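Local coordinates for molybdenum-binding-protein (Azotobacter vinelandii, PDB 1H9J) that binds molybdate and, as a trimer of chains with two Mop-type domains each, probably stores or buffers it in the cell, at residues A[95-100]-A[113-118]; A[7-12]-A[62-67]; A[86-91]-A[122-127]. All coordinates share one frame; numbering follows the deposited sequence. Where two conformers were deposited one is given.

Overall arrangement
Contacts 1 and 2 are buried, belong to different TOBE domains and both bind molybdate at the edges between subunits. Their donors differ: contact 1 offers uncharged amide, hydroxyl and peptide groups, whereas contact 2 adds the ammonium of K63, and its R9 makes a salt bridge to another subunit. Contact 1 joins the hairpin strands 97-104 and 109-115 at the start of helix 116-122; contact 2 pairs the start of strand 10-21 with the end of strand 57-62. The two touch, M113 N lying 3.1 Å from A64 O in a probable hydrogen bond. Contact 3 is a surface contact with apolar packing and one backbone bond; it shares the sheet of contact 1, and V100 packs on I91.

Contact 1: residues A[95-100]-A[113-118]; sequences AVNAEV and MVTKEA. With MOO (molybdate ion), chain C; MOO (molybdate ion), chain B.
A95 O faces K116, which has two conformers; in one of them NZ lies 2.8 Å from A95 O, a bond that is therefore doubtful. Next, V96 O takes the helix-starting K116 N at 2.8 Å. N97 and T115 form a non-hydrogen-bonded antiparallel pair with diverging side chains. With CG anti to its carbonyl carbon (chi1 -73°), N97 swings its amide to a molybdate: ND2 donates to O1 at 2.9 Å, nearly straight at 167°, and N97 of both other subunits binds this ion too. Replacing N97 by an alanine would probably leave the ion without one of the three asparagine amides that hold it. A98 pairs with V114 through two backbone bonds, A98 N to V114 O at 2.9 Å and V114 N to A98 O at 3.0 Å. At E99, CG meets M113 CE at 3.6 Å, the bent methionine crossing the extended glutamate obliquely. V100 CG2 ends the walk 4.1 Å from V114 CG2, beside V119 of the helix. T115, the N-cap, gives both N and OG1 to O4 of a second molybdate, with OG1 at 2.9 Å, while OG1 also accepts from A118 N. The two segments thus offer the oxyanions uncharged donors, K63 of the second subunit adding an ammonium at the T115 ion, and one threonine oxygen serves both helix and ion.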
loop_
_atom_site.group_PDB
_atom_site.type_symbol
_atom_site.label_atom_id
_atom_site.label_comp_id
_atom_site.label_asym_id
_atom_site.label_seq_id
_atom_site.Cartn_x
_atom_site.Cartn_y
_atom_site.Cartn_z
ATOM N N ALA A 95 -18.087 9.925 -1.972
ATOM C CA ALA A 95 -18.123 11.219 -1.279
ATOM C C ALA A 95 -16.780 11.966 -1.422
ATOM O O ALA A 95 -16.841 13.074 -1.944
ATOM C CB ALA A 95 -18.400 11.079 0.226
ATOM N N VAL A 96 -15.722 11.297 -1.082
ATOM C CA VAL A 96 -14.377 11.736 -1.334
ATOM C C VAL A 96 -13.706 10.884 -2.415
ATOM O O VAL A 96 -12.817 11.338 -3.161
ATOM C CB VAL A 96 -13.356 11.809 -0.205
ATOM C CG1 VAL A 96 -13.750 12.980 0.633
ATOM C CG2 VAL A 96 -13.392 10.697 0.822
ATOM N N ASN A 97 -14.054 9.612 -2.427
ATOM C CA ASN A 97 -13.422 8.714 -3.437
ATOM C C ASN A 97 -14.389 8.391 -4.577
ATOM O O ASN A 97 -15.611 8.457 -4.513
ATOM C CB ASN A 97 -13.008 7.441 -2.720
ATOM C CG ASN A 97 -11.810 7.648 -1.840
ATOM O OD1 ASN A 97 -10.797 8.130 -2.369
ATOM N ND2 ASN A 97 -11.854 7.317 -0.549
ATOM N N ALA A 98 -13.742 7.739 -5.564
ATOM C CA ALA A 98 -14.441 7.207 -6.741
ATOM C C ALA A 98 -13.785 5.922 -7.243
ATOM O O ALA A 98 -12.544 5.824 -7.241
ATOM C CB ALA A 98 -14.322 8.198 -7.899
ATOM N N GLU A 99 -14.572 5.070 -7.877
ATOM C CA GLU A 99 -14.090 3.822 -8.445
ATOM C C GLU A 99 -14.016 3.946 -9.967
ATOM O O GLU A 99 -15.047 4.302 -10.529
ATOM C CB GLU A 99 -15.092 2.658 -8.140
ATOM C CG GLU A 99 -15.136 2.290 -6.664
ATOM C CD GLU A 99 -16.095 1.116 -6.456
ATOM O OE1 GLU A 99 -16.302 0.290 -7.373
ATOM O OE2 GLU A 99 -16.689 1.075 -5.349
ATOM N N VAL A 100 -12.852 3.802 -10.576
ATOM C CA VAL A 100 -12.733 3.904 -12.031
ATOM C C VAL A 100 -12.356 2.530 -12.570
ATOM O O VAL A 100 -11.325 1.984 -12.160
ATOM C CB VAL A 100 -11.641 4.914 -12.378
ATOM C CG1 VAL A 100 -11.456 5.133 -13.861
ATOM C CG2 VAL A 100 -11.965 6.281 -11.756
ATOM N N MET A 113 -9.276 2.836 -7.158
ATOM C CA MET A 113 -9.993 3.759 -6.259
ATOM C C MET A 113 -9.144 5.032 -6.142
ATOM O O MET A 113 -7.931 4.878 -5.859
ATOM C CB MET A 113 -10.170 3.175 -4.868
ATOM C CG MET A 113 -10.994 3.889 -3.810
ATOM S SD MET A 113 -12.728 4.082 -4.231
ATOM C CE MET A 113 -13.393 2.552 -3.563
ATOM N N VAL A 114 -9.677 6.169 -6.605
ATOM C CA VAL A 114 -8.882 7.427 -6.526
ATOM C C VAL A 114 -9.737 8.527 -5.902
ATOM O O VAL A 114 -10.912 8.289 -5.606
ATOM C CB VAL A 114 -8.383 7.859 -7.921
ATOM C CG1 VAL A 114 -7.415 6.821 -8.480
ATOM C CG2 VAL A 114 -9.543 8.044 -8.891
ATOM N N THR A 115 -9.229 9.736 -5.695
ATOM C CA THR A 115 -10.133 10.740 -5.088
ATOM C C THR A 115 -11.033 11.225 -6.199
ATOM O O THR A 115 -10.680 11.235 -7.396
ATOM C CB THR A 115 -9.314 11.919 -4.510
ATOM O OG1 THR A 115 -8.499 12.430 -5.563
ATOM C CG2 THR A 115 -8.474 11.533 -3.313
ATOM N N LYS A 116 -12.214 11.802 -5.855
ATOM C CA LYS A 116 -13.031 12.412 -6.880
ATOM C C LYS A 116 -12.301 13.644 -7.437
ATOM O O LYS A 116 -12.537 13.959 -8.595
ATOM C CB LYS A 116 -14.417 12.801 -6.391
ATOM C CG LYS A 116 -14.455 13.886 -5.332
ATOM C CD LYS A 116 -15.878 14.086 -4.814
ATOM C CE LYS A 116 -15.938 15.371 -4.004
ATOM N NZ LYS A 116 -17.217 15.500 -3.245
ATOM N N GLU A 117 -11.391 14.275 -6.642
ATOM C CA GLU A 117 -10.654 15.395 -7.263
ATOM C C GLU A 117 -9.748 14.914 -8.406
ATOM O O GLU A 117 -9.630 15.633 -9.410
ATOM C CB GLU A 117 -9.799 16.200 -6.280
ATOM C CG GLU A 117 -10.655 16.926 -5.244
ATOM C CD GLU A 117 -11.006 16.098 -4.027
ATOM O OE1 GLU A 117 -10.785 14.868 -3.885
ATOM O OE2 GLU A 117 -11.570 16.731 -3.095
ATOM N N ALA A 118 -9.126 13.765 -8.294
ATOM C CA ALA A 118 -8.247 13.178 -9.317
ATOM C C ALA A 118 -9.067 12.928 -10.576
ATOM O O ALA A 118 -8.573 13.145 -11.689
ATOM C CB ALA A 118 -7.615 11.884 -8.754
HETATM MO MO MOO C . -5.179 9.324 -5.261
HETATM O O1 MOO C . -4.422 8.522 -6.649
HETATM O O2 MOO C . -5.910 8.097 -4.192
HETATM O O3 MOO C . -3.947 10.103 -4.200
HETATM O O4 MOO C . -6.425 10.465 -5.802
HETATM MO MO MOO B . -15.984 7.286 0.779
HETATM O O1 MOO B . -14.358 6.606 0.715
HETATM O O2 MOO B . -17.183 6.068 0.640
#

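Contact 2: residues A[7-12]-A[62-67]; sequences SARNVF and VKAPWV. With MOO (molybdate ion), chain D.
N10 and V62 form an antiparallel hydrogen-bonded pair where strand 10-21 begins and strand 57-62 ends, in the first TOBE domain, a member of the OB-fold clan. V62 N reaches N10 O at 2.9 Å, whereas the return bond from N10 N to V62 O is weak. Beyond this pair both chains leave the sheet and, still side by side at A8 and K63, line a molybdate: R9 N and A64 N converge on its O3, the latter at 3.0 Å and almost perfectly straight (178°). Among the side chains, N10 sets its CB 4.0 Å from V62 CB, and its ND2 comes from above the carbonyl plane onto V62 O at 3.2 Å, giving that buried oxygen a further donor; OD1 accepts from T111 N. A8 CB rests on V62 O, and R9 CG packs on A64 CB. S7 OG donates to molybdate O1, and K63, its chain turned only at the end (chi4 -72°), brings NZ to O2 at 2.9 Å; this ammonium also bonds M113 O of the third subunit. T115 OG1 of that subunit completes the site, consistent with an anion pocket built across a subunit boundary. R9 carries its guanidinium away from A64, and NH2 forms a salt bridge with E121 of the third subunit. S7 O lies in the guanidinium plane, gripped side-on by R9 NE and NH2, each 3.0 Å from it.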
loop_
_atom_site.group_PDB
_atom_site.type_symbol
_atom_site.label_atom_id
_atom_site.label_comp_id
_atom_site.label_asym_id
_atom_site.label_seq_id
_atom_site.Cartn_x
_atom_site.Cartn_y
_atom_site.Cartn_z
ATOM N N SER A 7 -11.871 -9.680 -1.288
ATOM C CA SER A 7 -12.422 -8.324 -1.470
ATOM C C SER A 7 -11.818 -7.535 -2.615
ATOM O O SER A 7 -12.430 -6.601 -3.153
ATOM C CB SER A 7 -12.191 -7.589 -0.136
ATOM O OG SER A 7 -10.806 -7.451 0.221
ATOM N N ALA A 8 -10.559 -7.828 -2.913
ATOM C CA ALA A 8 -9.859 -7.056 -3.950
ATOM C C ALA A 8 -10.690 -6.954 -5.205
ATOM O O ALA A 8 -11.223 -7.937 -5.730
ATOM C CB ALA A 8 -8.490 -7.687 -4.265
ATOM N N ARG A 9 -10.672 -5.727 -5.781
ATOM C CA ARG A 9 -11.460 -5.536 -6.982
ATOM C C ARG A 9 -10.799 -6.206 -8.185
ATOM O O ARG A 9 -11.447 -6.302 -9.226
ATOM C CB ARG A 9 -11.771 -4.072 -7.285
ATOM C CG ARG A 9 -12.671 -3.362 -6.279
ATOM C CD ARG A 9 -13.988 -4.074 -6.051
ATOM N NE ARG A 9 -13.988 -5.301 -5.306
ATOM C CZ ARG A 9 -14.874 -6.293 -5.404
ATOM N NH1 ARG A 9 -15.906 -6.145 -6.277
ATOM N NH2 ARG A 9 -14.819 -7.390 -4.707
ATOM N N ASN A 10 -9.509 -6.460 -8.155
ATOM C CA ASN A 10 -8.823 -7.007 -9.290
ATOM C C ASN A 10 -8.138 -8.343 -8.929
ATOM O O ASN A 10 -7.443 -8.442 -7.929
ATOM C CB ASN A 10 -7.623 -6.094 -9.679
ATOM C CG ASN A 10 -8.172 -4.694 -9.983
ATOM O OD1 ASN A 10 -8.997 -4.457 -10.866
ATOM N ND2 ASN A 10 -7.806 -3.751 -9.136
ATOM N N VAL A 11 -8.725 -9.412 -9.491
ATOM C CA VAL A 11 -8.219 -10.774 -9.367
ATOM C C VAL A 11 -8.117 -11.384 -10.781
ATOM O O VAL A 11 -9.129 -11.601 -11.464
ATOM C CB VAL A 11 -9.175 -11.659 -8.562
ATOM C CG1 VAL A 11 -8.746 -13.113 -8.381
ATOM C CG2 VAL A 11 -9.476 -11.078 -7.172
ATOM N N PHE A 12 -6.882 -11.496 -11.242
ATOM C CA PHE A 12 -6.615 -11.943 -12.614
ATOM C C PHE A 12 -6.045 -13.355 -12.617
ATOM O O PHE A 12 -5.181 -13.684 -11.795
ATOM C CB PHE A 12 -5.567 -11.047 -13.280
ATOM C CG PHE A 12 -5.947 -9.589 -13.280
ATOM C CD1 PHE A 12 -5.222 -8.667 -12.543
ATOM C CD2 PHE A 12 -7.027 -9.192 -14.043
ATOM C CE1 PHE A 12 -5.583 -7.330 -12.584
ATOM C CE2 PHE A 12 -7.426 -7.860 -14.060
ATOM C CZ PHE A 12 -6.687 -6.952 -13.329
ATOM N N VAL A 62 -4.932 -7.554 -6.826
ATOM C CA VAL A 62 -4.525 -6.169 -6.576
ATOM C C VAL A 62 -5.686 -5.349 -5.990
ATOM O O VAL A 62 -6.744 -5.328 -6.582
ATOM C CB VAL A 62 -4.056 -5.536 -7.900
ATOM C CG1 VAL A 62 -3.650 -4.068 -7.623
ATOM C CG2 VAL A 62 -2.832 -6.248 -8.438
ATOM N N LYS A 63 -5.515 -4.825 -4.761
ATOM C CA LYS A 63 -6.611 -4.002 -4.222
ATOM C C LYS A 63 -6.754 -2.716 -5.038
ATOM O O LYS A 63 -5.810 -2.058 -5.441
ATOM C CB LYS A 63 -6.207 -3.667 -2.787
ATOM C CG LYS A 63 -7.360 -3.478 -1.809
ATOM C CD LYS A 63 -6.628 -3.168 -0.482
ATOM C CE LYS A 63 -7.560 -3.663 0.625
ATOM N NZ LYS A 63 -8.719 -2.721 0.675
ATOM N N ALA A 64 -8.017 -2.257 -5.125
ATOM C CA ALA A 64 -8.283 -1.008 -5.859
ATOM C C ALA A 64 -7.477 0.204 -5.514
ATOM O O ALA A 64 -6.954 0.918 -6.392
ATOM C CB ALA A 64 -9.780 -0.719 -5.668
ATOM N N PRO A 65 -7.320 0.583 -4.237
ATOM C CA PRO A 65 -6.554 1.749 -3.831
ATOM C C PRO A 65 -5.093 1.638 -4.142
ATOM O O PRO A 65 -4.345 2.593 -3.850
ATOM C CB PRO A 65 -6.775 1.910 -2.335
ATOM C CG PRO A 65 -7.633 0.796 -1.918
ATOM C CD PRO A 65 -7.931 -0.102 -3.091
ATOM N N TRP A 66 -4.567 0.486 -4.503
ATOM C CA TRP A 66 -3.174 0.340 -4.842
ATOM C C TRP A 66 -2.935 0.711 -6.296
ATOM O O TRP A 66 -1.775 0.690 -6.713
ATOM C CB TRP A 66 -2.748 -1.116 -4.601
ATOM C CG TRP A 66 -2.901 -1.594 -3.176
ATOM C CD1 TRP A 66 -3.194 -0.809 -2.093
ATOM C CD2 TRP A 66 -2.751 -2.924 -2.665
ATOM N NE1 TRP A 66 -3.251 -1.561 -0.952
ATOM C CE2 TRP A 66 -2.970 -2.863 -1.272
ATOM C CE3 TRP A 66 -2.455 -4.166 -3.259
ATOM C CZ2 TRP A 66 -2.923 -3.988 -0.460
ATOM C CZ3 TRP A 66 -2.391 -5.278 -2.423
ATOM C CH2 TRP A 66 -2.612 -5.193 -1.039
ATOM N N VAL A 67 -3.930 0.967 -7.126
ATOM C CA VAL A 67 -3.743 1.299 -8.534
ATOM C C VAL A 67 -3.823 2.794 -8.781
ATOM O O VAL A 67 -4.874 3.400 -8.474
ATOM C CB VAL A 67 -4.860 0.614 -9.391
ATOM C CG1 VAL A 67 -4.671 0.882 -10.890
ATOM C CG2 VAL A 67 -4.854 -0.875 -9.036
HETATM MO MO MOO D . -11.051 -3.758 -2.277
HETATM O O1 MOO D . -10.427 -5.098 -1.298
HETATM O O2 MOO D . -10.522 -2.208 -1.569
HETATM O O3 MOO D . -10.297 -3.735 -3.914
HETATM O O4 MOO D . -12.823 -3.811 -2.348
#

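Contact 3: residues A[86-91]-A[122-127]; sequences GTVKTI and LGLKPG
V88 and G127 are joined by the one backbone hydrogen bond of this contact: G127 N points to V88 O at 2.8 Å, in the carbonyl plane and nearly straight (168°). The same oxygen has P126 CA beside it at 3.4 Å in a CA-H...O contact that accompanies the hydrogen bond. V88 carries most of the side-chain packing. The backbone brings its CB to K125 O at 3.4 Å; with CG1 anti to the backbone N (chi1 171°), that methyl also lies beside K125 O, and CG2 is left to meet L124 CD2 at 4.1 Å. The two side chains cross at about a right angle, valine branch against leucine tip. I91 approaches L124 from farther along the strand. Its CG1 lies anti to the carbonyl carbon (chi1 -42°) and the arm is extended beyond it, which puts the terminal CD1 3.6 Å from L124 O and 4.1 Å from L124 CB. L124 is thus touched at its base by I91 and at its end by V88, while T71 packs on it too. At the exposed end, T87 CG2 lies 4.2 Å from G127 O. Backbone shape prepares both sides: K89 and T90 face T101 together as a classic beta bulge between V88 and I91, and G123, with positive phi, ends helix 116-122 in a Schellman motif. The whole is a helix-to-strand connection laid on a bulged strand of the second TOBE domain, whose family belongs to the OB-fold clan.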
loop_
_atom_site.group_PDB
_atom_site.type_symbol
_atom_site.label_atom_id
_atom_site.label_comp_id
_atom_site.label_asym_id
_atom_site.label_seq_id
_atom_site.Cartn_x
_atom_site.Cartn_y
_atom_site.Cartn_z
ATOM N N GLY A 86 -5.228 1.677 -21.174
ATOM C CA GLY A 86 -6.586 1.224 -21.476
ATOM C C GLY A 86 -7.494 2.444 -21.672
ATOM O O GLY A 86 -7.025 3.559 -21.951
ATOM N N THR A 87 -8.789 2.135 -21.768
ATOM C CA THR A 87 -9.786 3.184 -21.927
ATOM C C THR A 87 -10.772 3.134 -20.774
ATOM O O THR A 87 -11.113 2.049 -20.319
ATOM C CB THR A 87 -10.553 3.069 -23.273
ATOM O OG1 THR A 87 -11.133 1.774 -23.363
ATOM C CG2 THR A 87 -9.610 3.229 -24.455
ATOM N N VAL A 88 -11.235 4.293 -20.333
ATOM C CA VAL A 88 -12.198 4.322 -19.220
ATOM C C VAL A 88 -13.526 3.712 -19.643
ATOM O O VAL A 88 -14.109 4.199 -20.616
ATOM C CB VAL A 88 -12.421 5.775 -18.787
ATOM C CG1 VAL A 88 -13.565 5.971 -17.780
ATOM C CG2 VAL A 88 -11.118 6.293 -18.164
ATOM N N LYS A 89 -14.025 2.771 -18.838
ATOM C CA LYS A 89 -15.316 2.147 -19.087
ATOM C C LYS A 89 -16.400 2.602 -18.102
ATOM O O LYS A 89 -17.547 2.893 -18.451
ATOM C CB LYS A 89 -15.142 0.629 -18.946
ATOM C CG LYS A 89 -16.470 -0.135 -19.036
ATOM C CD LYS A 89 -16.154 -1.633 -18.987
ATOM C CE LYS A 89 -17.353 -2.447 -19.468
ATOM N NZ LYS A 89 -17.434 -3.725 -18.710
ATOM N N THR A 90 -16.096 2.618 -16.787
ATOM C CA THR A 90 -17.031 2.997 -15.739
ATOM C C THR A 90 -16.400 3.855 -14.617
ATOM O O THR A 90 -15.188 3.772 -14.410
ATOM C CB THR A 90 -17.593 1.719 -15.022
ATOM O OG1 THR A 90 -18.102 0.846 -16.064
ATOM C CG2 THR A 90 -18.685 2.053 -14.040
ATOM N N ILE A 91 -17.046 4.909 -14.170
ATOM C CA ILE A 91 -16.748 5.703 -12.997
ATOM C C ILE A 91 -17.987 5.799 -12.107
ATOM O O ILE A 91 -19.108 6.082 -12.517
ATOM C CB ILE A 91 -16.341 7.153 -13.375
ATOM C CG1 ILE A 91 -15.405 7.244 -14.572
ATOM C CG2 ILE A 91 -15.750 7.827 -12.133
ATOM C CD1 ILE A 91 -15.141 8.611 -15.193
ATOM N N LEU A 122 -7.977 14.907 -13.925
ATOM C CA LEU A 122 -7.559 14.107 -15.073
ATOM C C LEU A 122 -8.549 14.210 -16.240
ATOM O O LEU A 122 -8.198 13.724 -17.351
ATOM C CB LEU A 122 -7.330 12.647 -14.655
ATOM C CG LEU A 122 -6.168 12.455 -13.666
ATOM C CD1 LEU A 122 -5.998 10.993 -13.299
ATOM C CD2 LEU A 122 -4.856 12.957 -14.264
ATOM N N GLY A 123 -9.736 14.679 -16.018
ATOM C CA GLY A 123 -10.717 14.810 -17.111
ATOM C C GLY A 123 -11.264 13.454 -17.557
ATOM O O GLY A 123 -11.779 13.332 -18.687
ATOM N N LEU A 124 -11.282 12.517 -16.610
ATOM C CA LEU A 124 -11.756 11.199 -16.972
ATOM C C LEU A 124 -13.258 11.193 -17.320
ATOM O O LEU A 124 -14.097 11.776 -16.663
ATOM C CB LEU A 124 -11.444 10.138 -15.914
ATOM C CG LEU A 124 -9.966 10.013 -15.522
ATOM C CD1 LEU A 124 -9.898 8.985 -14.388
ATOM C CD2 LEU A 124 -9.061 9.534 -16.657
ATOM N N LYS A 125 -13.575 10.311 -18.246
ATOM C CA LYS A 125 -14.822 10.187 -18.974
ATOM C C LYS A 125 -14.789 8.907 -19.798
ATOM O O LYS A 125 -13.733 8.498 -20.280
ATOM C CB LYS A 125 -14.742 11.458 -19.806
ATOM C CG LYS A 125 -14.325 11.503 -21.236
ATOM C CD LYS A 125 -13.991 12.962 -21.556
ATOM C CE LYS A 125 -14.349 13.357 -22.974
ATOM N NZ LYS A 125 -14.635 14.820 -23.114
ATOM N N PRO A 126 -15.941 8.264 -20.023
ATOM C CA PRO A 126 -15.991 7.043 -20.793
ATOM C C PRO A 126 -15.228 7.200 -22.098
ATOM O O PRO A 126 -15.512 8.169 -22.824
ATOM C CB PRO A 126 -17.483 6.791 -20.980
ATOM C CG PRO A 126 -18.143 7.527 -19.859
ATOM C CD PRO A 126 -17.267 8.716 -19.532
ATOM N N GLY A 127 -14.299 6.324 -22.430
ATOM C CA GLY A 127 -13.563 6.437 -23.675
ATOM C C GLY A 127 -12.229 7.156 -23.614
ATOM O O GLY A 127 -11.383 6.997 -24.511
#